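Local coordinates for protein Pbp related beta-lactamase (Pyrococcus abyssi, PDB 2QMI) that probably hydrolyses peptides as a serine peptidase related to penicillin-binding proteins and beta-lactamases, assembling into an octamer that encloses its own compartment, at residues A[212-217]-A[326-331]; A[337-342]-A[354-359]; A[52-57]-A[205-210]; A[287-292]-A[300-305]; A[62-67]-A[242-247]. All coordinates share one frame; numbering follows the deposited sequence.

Interaction 1 of 5, residues A[212-217]-A[326-331]; sequences MGYILD and LENSSG
Y214 and N328 carry most of this contact: the two side chains lie side by side and point the same way, with the tyrosine ring and the carboxamide turned 76° against each other. It is the edge of the ring that is met. ND2 of N328 sits near the ring plane, 3.6 Å from CE2 of Y214, while the backbone O of N328 approaches in plane, 3.7 Å from CD2 of Y214. The polar ends of both are fixed from outside the pair: Y214 OH bonds V43 N and E44 OE1, and N328 ND2 bonds R41 O.

Among polar contacts one is doubtful, since OD1 of N328 comes to 2.5 Å from O of M212, two acceptors with no hydrogen to share. The carbonyl of Y214 is better provided for. A water donates to Y214 O at 2.8 Å and takes a weak bond from S330 OG at 3.3 Å, bridging the two segments.

S329 also closes on that carbonyl through carbon: CB lies 3.3 Å from Y214 O, and CA makes a C-H...O contact with the same oxygen.

The whole joins the small hairpin of strands 213-216 and 222-225 to the chain leaving the end of strand 321-327, which belongs to the central antiparallel sheet of the beta-lactamase fold.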
# COMPACT_ATOMS: atom_id res chain seq x y z
N MET A 212 0.95 -23.79 27.88
CA MET A 212 0.40 -23.56 26.55
C MET A 212 1.61 -23.47 25.62
O MET A 212 2.67 -22.98 26.02
CB MET A 212 -0.38 -22.24 26.54
CG MET A 212 -0.78 -21.73 25.15
SD MET A 212 -1.70 -22.95 24.19
CE MET A 212 -3.30 -22.92 25.03
N GLY A 213 1.47 -23.96 24.39
CA GLY A 213 2.57 -23.88 23.45
C GLY A 213 2.64 -22.49 22.85
O GLY A 213 1.67 -21.73 22.92
N TYR A 214 3.79 -22.14 22.26
CA TYR A 214 3.97 -20.84 21.64
C TYR A 214 4.87 -20.89 20.40
O TYR A 214 5.89 -21.58 20.37
CB TYR A 214 4.53 -19.82 22.64
CG TYR A 214 3.53 -19.40 23.69
CD1 TYR A 214 2.54 -18.46 23.41
CD2 TYR A 214 3.54 -19.99 24.96
CE1 TYR A 214 1.59 -18.11 24.36
CE2 TYR A 214 2.59 -19.65 25.91
CZ TYR A 214 1.62 -18.72 25.61
OH TYR A 214 0.66 -18.41 26.56
N ILE A 215 4.44 -20.15 19.38
CA ILE A 215 5.14 -20.04 18.12
C ILE A 215 5.35 -18.54 17.95
O ILE A 215 4.43 -17.76 18.19
CB ILE A 215 4.29 -20.58 16.95
CG1 ILE A 215 4.10 -22.08 17.10
CG2 ILE A 215 4.93 -20.25 15.63
CD1 ILE A 215 5.39 -22.87 17.03
N LEU A 216 6.55 -18.14 17.55
CA LEU A 216 6.85 -16.72 17.36
C LEU A 216 6.59 -16.38 15.89
O LEU A 216 7.19 -16.99 15.00
CB LEU A 216 8.32 -16.49 17.71
CG LEU A 216 8.82 -15.11 18.15
CD1 LEU A 216 8.08 -14.65 19.39
CD2 LEU A 216 10.32 -15.19 18.43
N ASP A 217 5.69 -15.42 15.63
CA ASP A 217 5.41 -15.07 14.23
C ASP A 217 6.49 -14.19 13.62
O ASP A 217 7.44 -13.80 14.29
CB ASP A 217 4.01 -14.42 14.05
CG ASP A 217 3.88 -13.05 14.71
OD1 ASP A 217 4.84 -12.25 14.64
OD2 ASP A 217 2.80 -12.77 15.27
N LEU A 326 12.73 -28.53 29.68
CA LEU A 326 11.54 -28.44 28.85
C LEU A 326 11.27 -26.97 28.54
O LEU A 326 11.51 -26.10 29.37
CB LEU A 326 10.34 -29.08 29.55
CG LEU A 326 10.44 -30.60 29.69
CD1 LEU A 326 9.18 -31.17 30.32
CD2 LEU A 326 10.67 -31.21 28.31
N GLU A 327 10.76 -26.69 27.34
CA GLU A 327 10.51 -25.32 26.92
C GLU A 327 9.19 -25.09 26.19
O GLU A 327 8.77 -25.90 25.36
CB GLU A 327 11.67 -24.83 26.06
CG GLU A 327 11.66 -23.34 25.76
CD GLU A 327 12.83 -22.91 24.91
OE1 GLU A 327 13.97 -23.33 25.23
OE2 GLU A 327 12.61 -22.16 23.93
N ASN A 328 8.59 -23.95 26.50
CA ASN A 328 7.31 -23.46 25.97
C ASN A 328 7.34 -22.93 24.54
O ASN A 328 6.42 -22.23 24.13
CB ASN A 328 6.81 -22.34 26.89
CG ASN A 328 5.40 -22.56 27.33
OD1 ASN A 328 4.85 -23.64 27.11
ND2 ASN A 328 4.80 -21.56 27.97
N SER A 329 8.39 -23.25 23.80
CA SER A 329 8.54 -22.79 22.41
C SER A 329 9.88 -23.29 21.89
O SER A 329 10.46 -24.22 22.46
CB SER A 329 8.50 -21.25 22.34
OG SER A 329 9.52 -20.67 23.14
N SER A 330 10.37 -22.71 20.80
CA SER A 330 11.66 -23.12 20.25
C SER A 330 12.57 -21.89 20.13
O SER A 330 13.40 -21.81 19.23
CB SER A 330 11.49 -23.77 18.88
OG SER A 330 11.13 -22.81 17.91
N GLY A 331 12.39 -20.95 21.05
CA GLY A 331 13.18 -19.73 21.05
C GLY A 331 14.67 -19.95 21.31
O GLY A 331 15.51 -19.26 20.72
O HOH W 1 8.04 -21.78 18.53

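Interaction 2 of 5, residues A[337-342]-A[354-359]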
# COMPACT_ATOMS: atom_id res chain seq x y z
N ILE A 337 20.96 -25.25 27.06
CA ILE A 337 20.76 -25.00 28.48
C ILE A 337 21.20 -26.23 29.28
O ILE A 337 21.92 -26.12 30.27
CB ILE A 337 19.27 -24.70 28.77
CG1 ILE A 337 18.87 -23.40 28.05
CG2 ILE A 337 19.04 -24.61 30.27
CD1 ILE A 337 17.45 -22.96 28.30
N ALA A 338 20.78 -27.41 28.83
CA ALA A 338 21.14 -28.65 29.50
C ALA A 338 22.66 -28.80 29.61
O ALA A 338 23.19 -29.11 30.67
CB ALA A 338 20.55 -29.84 28.76
N MET A 339 23.35 -28.58 28.49
CA MET A 339 24.80 -28.71 28.47
C MET A 339 25.52 -27.67 29.34
O MET A 339 26.58 -27.96 29.90
CB MET A 339 25.29 -28.67 27.02
CG MET A 339 24.62 -29.75 26.17
SD MET A 339 25.09 -29.75 24.43
CE MET A 339 24.94 -31.49 24.02
N TYR A 340 24.93 -26.49 29.47
CA TYR A 340 25.50 -25.43 30.30
C TYR A 340 25.52 -25.92 31.75
O TYR A 340 26.50 -25.73 32.48
CB TYR A 340 24.63 -24.17 30.19
CG TYR A 340 25.27 -22.90 30.73
CD1 TYR A 340 25.94 -22.02 29.87
CD2 TYR A 340 25.17 -22.56 32.08
CE1 TYR A 340 26.50 -20.83 30.35
CE2 TYR A 340 25.73 -21.37 32.57
CZ TYR A 340 26.38 -20.51 31.69
OH TYR A 340 26.89 -19.32 32.15
N ALA A 341 24.42 -26.54 32.18
CA ALA A 341 24.31 -27.06 33.53
C ALA A 341 25.29 -28.23 33.71
O ALA A 341 26.04 -28.28 34.69
CB ALA A 341 22.88 -27.51 33.81
N LEU A 342 25.29 -29.17 32.76
CA LEU A 342 26.19 -30.31 32.83
C LEU A 342 27.63 -29.86 32.98
O LEU A 342 28.38 -30.41 33.79
CB LEU A 342 26.04 -31.19 31.58
CG LEU A 342 24.72 -31.96 31.48
CD1 LEU A 342 24.56 -32.54 30.09
CD2 LEU A 342 24.69 -33.04 32.53
N LEU A 354 31.96 -24.61 25.72
CA LEU A 354 30.85 -24.92 24.82
C LEU A 354 30.86 -23.98 23.62
O LEU A 354 30.52 -22.80 23.74
CB LEU A 354 29.52 -24.81 25.56
CG LEU A 354 29.31 -25.75 26.75
CD1 LEU A 354 27.99 -25.42 27.41
CD2 LEU A 354 29.34 -27.22 26.28
N PRO A 355 31.24 -24.49 22.44
CA PRO A 355 31.31 -23.70 21.21
C PRO A 355 30.10 -22.83 20.89
O PRO A 355 30.25 -21.66 20.57
CB PRO A 355 31.59 -24.75 20.13
CG PRO A 355 31.09 -26.04 20.74
CD PRO A 355 31.51 -25.91 22.17
N PHE A 356 28.90 -23.39 21.01
CA PHE A 356 27.70 -22.62 20.71
C PHE A 356 27.51 -21.42 21.63
O PHE A 356 26.69 -20.54 21.33
CB PHE A 356 26.43 -23.50 20.74
CG PHE A 356 26.36 -24.47 21.90
CD1 PHE A 356 26.71 -25.80 21.74
CD2 PHE A 356 25.88 -24.05 23.14
CE1 PHE A 356 26.60 -26.71 22.79
CE2 PHE A 356 25.76 -24.95 24.21
CZ PHE A 356 26.12 -26.28 24.03
N ILE A 357 28.26 -21.35 22.72
CA ILE A 357 28.12 -20.23 23.63
C ILE A 357 29.07 -19.05 23.37
O ILE A 357 28.62 -17.91 23.34
CB ILE A 357 28.26 -20.69 25.10
CG1 ILE A 357 27.18 -21.72 25.41
CG2 ILE A 357 28.11 -19.50 26.05
CD1 ILE A 357 27.20 -22.25 26.82
N TYR A 358 30.36 -19.29 23.18
CA TYR A 358 31.27 -18.18 22.92
C TYR A 358 31.16 -17.66 21.48
O TYR A 358 31.38 -16.48 21.21
CB TYR A 358 32.73 -18.53 23.22
CG TYR A 358 33.27 -19.82 22.63
CD1 TYR A 358 33.09 -21.04 23.28
CD2 TYR A 358 34.01 -19.81 21.45
CE1 TYR A 358 33.65 -22.22 22.79
CE2 TYR A 358 34.57 -20.99 20.93
CZ TYR A 358 34.39 -22.19 21.61
OH TYR A 358 34.94 -23.35 21.13
N ARG A 359 30.80 -18.56 20.56
CA ARG A 359 30.64 -18.17 19.17
C ARG A 359 29.49 -17.18 19.01
O ARG A 359 29.59 -16.22 18.25
CB ARG A 359 30.41 -19.43 18.31
CG ARG A 359 30.10 -19.17 16.84
CD ARG A 359 30.44 -20.40 15.99
NE ARG A 359 29.77 -21.62 16.45
CZ ARG A 359 28.49 -21.91 16.23
NH1 ARG A 359 27.74 -21.06 15.54
NH2 ARG A 359 27.97 -23.05 16.68
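M339 and F356 cross at about a right angle, the methionine sulfur reaching the outer end of the ring. SD of M339 lies 3.6 Å from CZ of F356 and 4.8 Å from the ring centroid, 70° off the normal, a Met-aromatic contact that is oblique to the ring. CB of M339 meets the same end in plane, 3.9 Å from CZ of F356. L354 CB lies over one face of the F356 ring, offset toward the rim.

These residues lie where helix 334-345 of the beta-lactamase-like part packs against the start of helix 355-364, which leads to the eight-stranded barrel of the octamerisation domain. L354, at the N-cap of that second helix, lays CD1 against the first helix's backbone, 3.8 Å from both O of M339 and CA of Y340.

One residue along the first helix, Y340 and I357 also cross at about a right angle: CD1 of I357 comes in plane to the ring edge, 3.3 Å from CD1 of Y340. The hydroxyl of Y340 bonds E351, and its ring stacks with F9. F356 in turn stacks with Y336 and touches N420 of a second subunit.

Interaction 3 of 5, residues A[52-57]-A[205-210]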
# COMPACT_ATOMS: atom_id res chain seq x y z
N GLU A 52 6.91 -28.73 38.16
CA GLU A 52 5.78 -29.61 37.85
C GLU A 52 5.12 -29.41 36.47
O GLU A 52 4.63 -30.37 35.88
CB GLU A 52 4.69 -29.47 38.92
CG GLU A 52 5.09 -29.77 40.38
CD GLU A 52 5.98 -28.70 41.02
OE1 GLU A 52 6.09 -27.58 40.44
OE2 GLU A 52 6.56 -28.96 42.10
N THR A 53 5.09 -28.18 35.97
CA THR A 53 4.44 -27.90 34.68
C THR A 53 4.73 -28.93 33.58
O THR A 53 5.86 -29.39 33.41
CB THR A 53 4.77 -26.46 34.17
OG1 THR A 53 4.21 -26.26 32.86
CG2 THR A 53 6.25 -26.25 34.09
N ILE A 54 3.69 -29.28 32.85
CA ILE A 54 3.78 -30.26 31.78
C ILE A 54 3.93 -29.65 30.39
O ILE A 54 3.20 -28.72 30.02
CB ILE A 54 2.54 -31.19 31.84
CG1 ILE A 54 2.73 -32.20 32.97
CG2 ILE A 54 2.32 -31.88 30.50
CD1 ILE A 54 1.53 -33.06 33.25
N TYR A 55 4.89 -30.18 29.63
CA TYR A 55 5.17 -29.73 28.26
C TYR A 55 5.22 -30.95 27.36
O TYR A 55 5.27 -32.09 27.84
CB TYR A 55 6.55 -29.08 28.15
CG TYR A 55 6.87 -27.94 29.09
CD1 TYR A 55 7.02 -26.64 28.62
CD2 TYR A 55 7.12 -28.19 30.44
CE1 TYR A 55 7.42 -25.61 29.47
CE2 TYR A 55 7.52 -27.17 31.30
CZ TYR A 55 7.67 -25.88 30.81
OH TYR A 55 8.06 -24.87 31.66
N GLY A 56 5.22 -30.72 26.05
CA GLY A 56 5.34 -31.83 25.12
C GLY A 56 6.83 -32.09 25.07
O GLY A 56 7.62 -31.16 25.21
N ILE A 57 7.25 -33.34 24.88
CA ILE A 57 8.68 -33.62 24.86
C ILE A 57 9.22 -34.01 23.50
O ILE A 57 10.43 -34.14 23.33
CB ILE A 57 9.06 -34.71 25.90
CG1 ILE A 57 8.55 -36.08 25.46
CG2 ILE A 57 8.48 -34.35 27.26
CD1 ILE A 57 9.05 -37.22 26.32
N GLU A 205 -6.10 -32.39 30.08
CA GLU A 205 -7.01 -31.30 30.39
C GLU A 205 -7.49 -31.37 31.84
O GLU A 205 -8.12 -30.43 32.33
CB GLU A 205 -8.21 -31.31 29.43
CG GLU A 205 -9.13 -32.52 29.57
CD GLU A 205 -10.13 -32.61 28.42
OE1 GLU A 205 -11.00 -33.53 28.45
OE2 GLU A 205 -10.04 -31.78 27.49
N LYS A 206 -7.18 -32.47 32.51
CA LYS A 206 -7.57 -32.63 33.91
C LYS A 206 -6.45 -32.15 34.83
O LYS A 206 -6.68 -31.85 36.00
CB LYS A 206 -7.89 -34.10 34.22
CG LYS A 206 -9.05 -34.70 33.43
CD LYS A 206 -10.31 -33.82 33.46
CE LYS A 206 -10.78 -33.53 34.89
NZ LYS A 206 -11.99 -32.64 34.91
N ASP A 207 -5.23 -32.07 34.29
CA ASP A 207 -4.07 -31.63 35.06
C ASP A 207 -4.05 -30.11 35.28
O ASP A 207 -4.27 -29.33 34.35
CB ASP A 207 -2.77 -32.08 34.38
CG ASP A 207 -1.55 -31.89 35.26
OD1 ASP A 207 -1.23 -30.72 35.58
OD2 ASP A 207 -0.92 -32.90 35.64
N LYS A 208 -3.75 -29.71 36.51
CA LYS A 208 -3.76 -28.30 36.90
C LYS A 208 -2.49 -27.48 36.65
O LYS A 208 -2.45 -26.31 37.03
CB LYS A 208 -4.12 -28.21 38.38
CG LYS A 208 -5.22 -29.18 38.75
CD LYS A 208 -5.50 -29.24 40.24
CE LYS A 208 -6.41 -30.43 40.55
NZ LYS A 208 -7.74 -30.37 39.86
N ASP A 209 -1.48 -28.08 36.02
CA ASP A 209 -0.24 -27.36 35.72
C ASP A 209 0.31 -27.82 34.37
O ASP A 209 1.17 -28.70 34.29
CB ASP A 209 0.80 -27.62 36.82
CG ASP A 209 1.98 -26.65 36.74
OD1 ASP A 209 2.26 -26.14 35.63
OD2 ASP A 209 2.64 -26.42 37.78
N VAL A 210 -0.20 -27.21 33.30
CA VAL A 210 0.19 -27.54 31.94
C VAL A 210 0.49 -26.24 31.21
O VAL A 210 -0.24 -25.25 31.36
CB VAL A 210 -0.96 -28.29 31.19
CG1 VAL A 210 -0.52 -28.66 29.78
CG2 VAL A 210 -1.36 -29.53 31.98
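I54 gives its backbone N-H to O of D209, at 3.0 Å with an N-H...O angle of 148° and the donor tilted 27° from the carbonyl plane. The same oxygen also receives a C-H...O contact from CA of T53 at 3.4 Å, two neighbouring residues thus closing on one carbonyl. The side chain of I54 works in two directions. CG1 is anti to the carbonyl carbon (chi1 -77°), and beyond it CD1 reaches D207, 3.4 Å from OD2. CB, nearer the backbone, packs against CG2 of V210 at 4.2 Å.

I54 and V210 form a single beta bridge, an isolated pairing between the chain entering strand 55-56 and the loop that runs from helix 201-204 to strand 213-216. The other valine branch, CG1, lies 3.7 Å from O of I54.

D207 forms an Asx turn, its OD1 taking the N-H of D209 at 2.7 Å, nearly along the C-O direction. R196 makes a salt bridge to OD1 of D207, and Y198 OH bonds OD2. The carboxylate of D209 turns toward T53 and E52, its OD1 paired with R41 and its OD2 bonded to T50 OG1. E52 OE1, also bonded to T50, stands 4.5 Å from D209 OD2; R41 probably eases the repulsion between these two acids.

Interaction 4 of 5, residues A[287-292]-A[300-305]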
# COMPACT_ATOMS: atom_id res chain seq x y z
N GLY A 287 17.32 -44.76 19.92
CA GLY A 287 16.49 -43.64 20.36
C GLY A 287 17.29 -42.78 21.32
O GLY A 287 16.76 -42.20 22.26
N LEU A 288 18.59 -42.71 21.07
CA LEU A 288 19.49 -41.97 21.93
C LEU A 288 20.73 -41.53 21.15
O LEU A 288 21.33 -42.33 20.43
CB LEU A 288 19.91 -42.86 23.09
CG LEU A 288 19.66 -42.46 24.55
CD1 LEU A 288 18.31 -41.80 24.73
CD2 LEU A 288 19.78 -43.74 25.40
N ILE A 289 21.10 -40.26 21.30
CA ILE A 289 22.28 -39.74 20.62
C ILE A 289 23.50 -39.98 21.52
O ILE A 289 23.42 -39.85 22.74
CB ILE A 289 22.12 -38.24 20.32
CG1 ILE A 289 20.87 -38.03 19.45
CG2 ILE A 289 23.36 -37.71 19.61
CD1 ILE A 289 20.60 -36.58 19.10
N ILE A 290 24.63 -40.33 20.91
CA ILE A 290 25.83 -40.62 21.68
C ILE A 290 26.90 -39.55 21.48
O ILE A 290 27.23 -39.21 20.35
CB ILE A 290 26.39 -42.01 21.29
CG1 ILE A 290 25.24 -43.03 21.27
CG2 ILE A 290 27.46 -42.46 22.27
CD1 ILE A 290 24.43 -43.08 22.57
N TYR A 291 27.43 -39.02 22.58
CA TYR A 291 28.47 -37.98 22.54
C TYR A 291 29.74 -38.49 23.25
O TYR A 291 29.89 -38.31 24.45
CB TYR A 291 28.00 -36.71 23.28
CG TYR A 291 26.67 -36.12 22.86
CD1 TYR A 291 26.61 -34.99 22.02
CD2 TYR A 291 25.47 -36.62 23.36
CE1 TYR A 291 25.38 -34.38 21.72
CE2 TYR A 291 24.23 -36.02 23.06
CZ TYR A 291 24.20 -34.91 22.25
OH TYR A 291 22.99 -34.31 21.99
N PRO A 292 30.66 -39.13 22.51
CA PRO A 292 31.89 -39.64 23.12
C PRO A 292 32.95 -38.62 23.58
O PRO A 292 33.75 -38.91 24.46
CB PRO A 292 32.43 -40.60 22.06
CG PRO A 292 31.95 -39.97 20.78
CD PRO A 292 30.54 -39.59 21.11
N VAL A 300 25.04 -38.93 26.90
CA VAL A 300 23.93 -39.63 26.26
C VAL A 300 22.69 -38.76 26.43
O VAL A 300 22.37 -38.34 27.53
CB VAL A 300 23.68 -41.02 26.91
CG1 VAL A 300 22.50 -41.70 26.25
CG2 VAL A 300 24.93 -41.88 26.77
N GLY A 301 22.01 -38.49 25.32
CA GLY A 301 20.82 -37.66 25.39
C GLY A 301 20.08 -37.60 24.07
O GLY A 301 20.47 -38.25 23.09
N HIS A 302 18.99 -36.84 24.04
CA HIS A 302 18.18 -36.69 22.85
C HIS A 302 17.31 -35.46 23.02
O HIS A 302 16.79 -35.20 24.12
CB HIS A 302 17.30 -37.93 22.64
CG HIS A 302 16.87 -38.14 21.23
ND1 HIS A 302 16.02 -37.27 20.57
CD2 HIS A 302 17.21 -39.09 20.32
CE1 HIS A 302 15.87 -37.67 19.32
NE2 HIS A 302 16.59 -38.77 19.14
N SER A 303 17.18 -34.69 21.95
CA SER A 303 16.37 -33.49 21.95
C SER A 303 15.01 -33.84 21.38
O SER A 303 14.83 -34.94 20.83
CB SER A 303 17.01 -32.41 21.09
OG SER A 303 17.24 -32.90 19.78
N GLY A 304 14.07 -32.91 21.50
CA GLY A 304 12.74 -33.12 20.98
C GLY A 304 12.06 -31.82 20.60
O GLY A 304 12.26 -30.80 21.24
N SER A 305 11.26 -31.86 19.54
CA SER A 305 10.56 -30.67 19.11
C SER A 305 9.27 -30.97 18.37
O SER A 305 9.23 -31.83 17.49
CB SER A 305 11.45 -29.82 18.20
OG SER A 305 10.71 -28.74 17.67
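The antiparallel pairing of I289 with G301 joins two adjacent strands of the central beta-lactamase-type sheet, beside the probable active site. It is a hydrogen-bonded pair. I289 N bonds G301 O at 2.8 Å, and G301 N returns a bond to I289 O at 3.2 Å. I290 and V300 form the next, non-hydrogen-bonded pair.

H302, S303 and G304 probably correspond to the K(T/S)G-type motif of this family, with histidine in the place of the lysine; H302 touches S59 and Y160, consistent with that. Its imidazole is held at both nitrogens: ND1 bonds S303 O at 2.6 Å, the oxygen lying in the ring plane, and NE2 bonds Y284 OH. I289 crosses it at about a right angle, CD1 over one ring face, while CD2 of H302 lies 3.7 Å from O of G287.

V300 packs tightly on L288: its CG1, anti to the backbone N (chi1 179°), lies 3.4 Å from CG of L288, closer than usual for two carbons. Y291 instead brings a ring edge to G301, CE2 lying 4.0 Å from G301 N, and has CG2 of I289 over one face.

Interaction 5 of 5, residues A[62-67]-A[242-247]; sequences KSFTAL and LDLAKY
L244 is the first residue of 242-247 to reach the other helix: its CD2 meets the edge of the F64 ring, 4.3 Å from CZ. A turn later Y247 does most of the work. Its CG is anti to the backbone N (chi1 -178°), and the side chain extends toward F64, which reaches back tip to tip. The two rings overlap as an offset stack, planes only 8° apart and centroids 3.9 Å from each other, with CZ of each ring over the centre of the other. Past the stack, Y247 OH donates to S63 OG at 2.9 Å. That serine oxygen also bonds I60 O, and the tyrosine hydroxyl has a second partner in Y251 OH, so a short polar chain runs beside the apolar stack. At the ring edge of Y247, CD2 of L67 lies 4.4 Å from CE1.

Large aromatics thus span helices whose segment axes stay 13.3 Å apart at 37°. Helix 61-74 carries K62, which bonds S59 and Y160 on the probable catalytic side. Helix 162-176 packs on T65, helix 180-189 touches F64 and L67, and helix 261-267 lies against A66 and L67.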
# COMPACT_ATOMS: atom_id res chain seq x y z
N LYS A 62 11.12 -41.03 21.66
CA LYS A 62 11.82 -42.12 20.98
C LYS A 62 12.58 -43.05 21.92
O LYS A 62 12.59 -44.27 21.71
CB LYS A 62 12.77 -41.58 19.90
CG LYS A 62 12.06 -41.07 18.64
CD LYS A 62 13.06 -40.70 17.54
CE LYS A 62 12.38 -40.19 16.27
NZ LYS A 62 11.62 -38.93 16.48
N SER A 63 13.21 -42.51 22.96
CA SER A 63 13.93 -43.36 23.90
C SER A 63 12.96 -44.36 24.56
O SER A 63 13.30 -45.52 24.78
CB SER A 63 14.67 -42.53 24.96
OG SER A 63 13.81 -41.72 25.74
N PHE A 64 11.75 -43.90 24.86
CA PHE A 64 10.74 -44.76 25.46
C PHE A 64 10.38 -45.90 24.51
O PHE A 64 10.34 -47.06 24.90
CB PHE A 64 9.48 -43.94 25.78
CG PHE A 64 9.66 -42.99 26.92
CD1 PHE A 64 9.14 -43.30 28.18
CD2 PHE A 64 10.33 -41.79 26.74
CE1 PHE A 64 9.29 -42.42 29.25
CE2 PHE A 64 10.48 -40.90 27.80
CZ PHE A 64 9.96 -41.22 29.06
N THR A 65 10.13 -45.56 23.25
CA THR A 65 9.80 -46.55 22.25
C THR A 65 10.91 -47.59 22.15
O THR A 65 10.64 -48.79 22.02
CB THR A 65 9.61 -45.90 20.86
OG1 THR A 65 8.46 -45.04 20.89
CG2 THR A 65 9.42 -46.96 19.78
N ALA A 66 12.16 -47.14 22.19
CA ALA A 66 13.30 -48.04 22.10
C ALA A 66 13.38 -48.96 23.32
O ALA A 66 13.77 -50.12 23.20
CB ALA A 66 14.60 -47.25 21.96
N LEU A 67 13.00 -48.44 24.48
CA LEU A 67 13.03 -49.22 25.71
C LEU A 67 12.00 -50.34 25.62
O LEU A 67 12.29 -51.49 25.96
CB LEU A 67 12.75 -48.31 26.91
CG LEU A 67 12.88 -48.93 28.31
CD1 LEU A 67 14.29 -49.48 28.52
CD2 LEU A 67 12.57 -47.88 29.36
N LEU A 242 10.31 -33.21 36.39
CA LEU A 242 10.42 -34.05 37.58
C LEU A 242 10.23 -35.52 37.20
O LEU A 242 10.95 -36.39 37.68
CB LEU A 242 9.39 -33.64 38.63
CG LEU A 242 9.77 -32.42 39.47
CD1 LEU A 242 8.68 -32.13 40.47
CD2 LEU A 242 11.08 -32.70 40.19
N ASP A 243 9.26 -35.78 36.32
CA ASP A 243 8.98 -37.14 35.87
C ASP A 243 10.16 -37.65 35.04
O ASP A 243 10.57 -38.80 35.18
CB ASP A 243 7.68 -37.18 35.05
CG ASP A 243 6.45 -37.45 35.91
OD1 ASP A 243 6.43 -37.03 37.09
OD2 ASP A 243 5.49 -38.08 35.40
N LEU A 244 10.70 -36.79 34.18
CA LEU A 244 11.83 -37.19 33.35
C LEU A 244 13.07 -37.43 34.21
O LEU A 244 13.99 -38.14 33.80
CB LEU A 244 12.12 -36.12 32.29
CG LEU A 244 10.98 -35.92 31.29
CD1 LEU A 244 11.31 -34.75 30.35
CD2 LEU A 244 10.76 -37.21 30.50
N ALA A 245 13.10 -36.83 35.40
CA ALA A 245 14.23 -37.03 36.31
C ALA A 245 14.19 -38.49 36.79
O ALA A 245 15.19 -39.18 36.80
CB ALA A 245 14.14 -36.08 37.50
N LYS A 246 12.99 -38.94 37.18
CA LYS A 246 12.80 -40.31 37.63
C LYS A 246 13.20 -41.23 36.49
O LYS A 246 13.79 -42.29 36.71
CB LYS A 246 11.33 -40.56 37.98
CG LYS A 246 10.81 -39.76 39.15
CD LYS A 246 9.32 -39.96 39.32
CE LYS A 246 8.80 -39.19 40.51
NZ LYS A 246 7.32 -39.28 40.60
N TYR A 247 12.87 -40.81 35.27
CA TYR A 247 13.17 -41.56 34.06
C TYR A 247 14.68 -41.65 33.83
O TYR A 247 15.21 -42.71 33.51
CB TYR A 247 12.49 -40.90 32.86
CG TYR A 247 12.69 -41.61 31.55
CD1 TYR A 247 12.28 -42.93 31.38
CD2 TYR A 247 13.29 -40.96 30.47
CE1 TYR A 247 12.45 -43.59 30.16
CE2 TYR A 247 13.46 -41.61 29.25
CZ TYR A 247 13.04 -42.92 29.10
OH TYR A 247 13.23 -43.56 27.90

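Overall arrangement
Interactions 4 and 5 each contribute a residue, H302 and K62, to the probable active site, where S59 and Y160 also lie; their centres are about 12 Å apart, and G287 O touches S63 CB at 3.4 Å. Interaction 3 lies on the chain leading into helix 61-74, and I57 packs on both F64 and L244. Y55 then links it to interaction 1, its CD2 lying 3.5 Å from L326 CB. L326 also reaches L244, tying interaction 1 to interaction 5. Interaction 2 stands at the other end, its centre about 27 Å from that of interaction 3; it connects to the sheet through M339 CE, 3.7 Å from Y291 CE1, and leads on toward the octamerisation barrel.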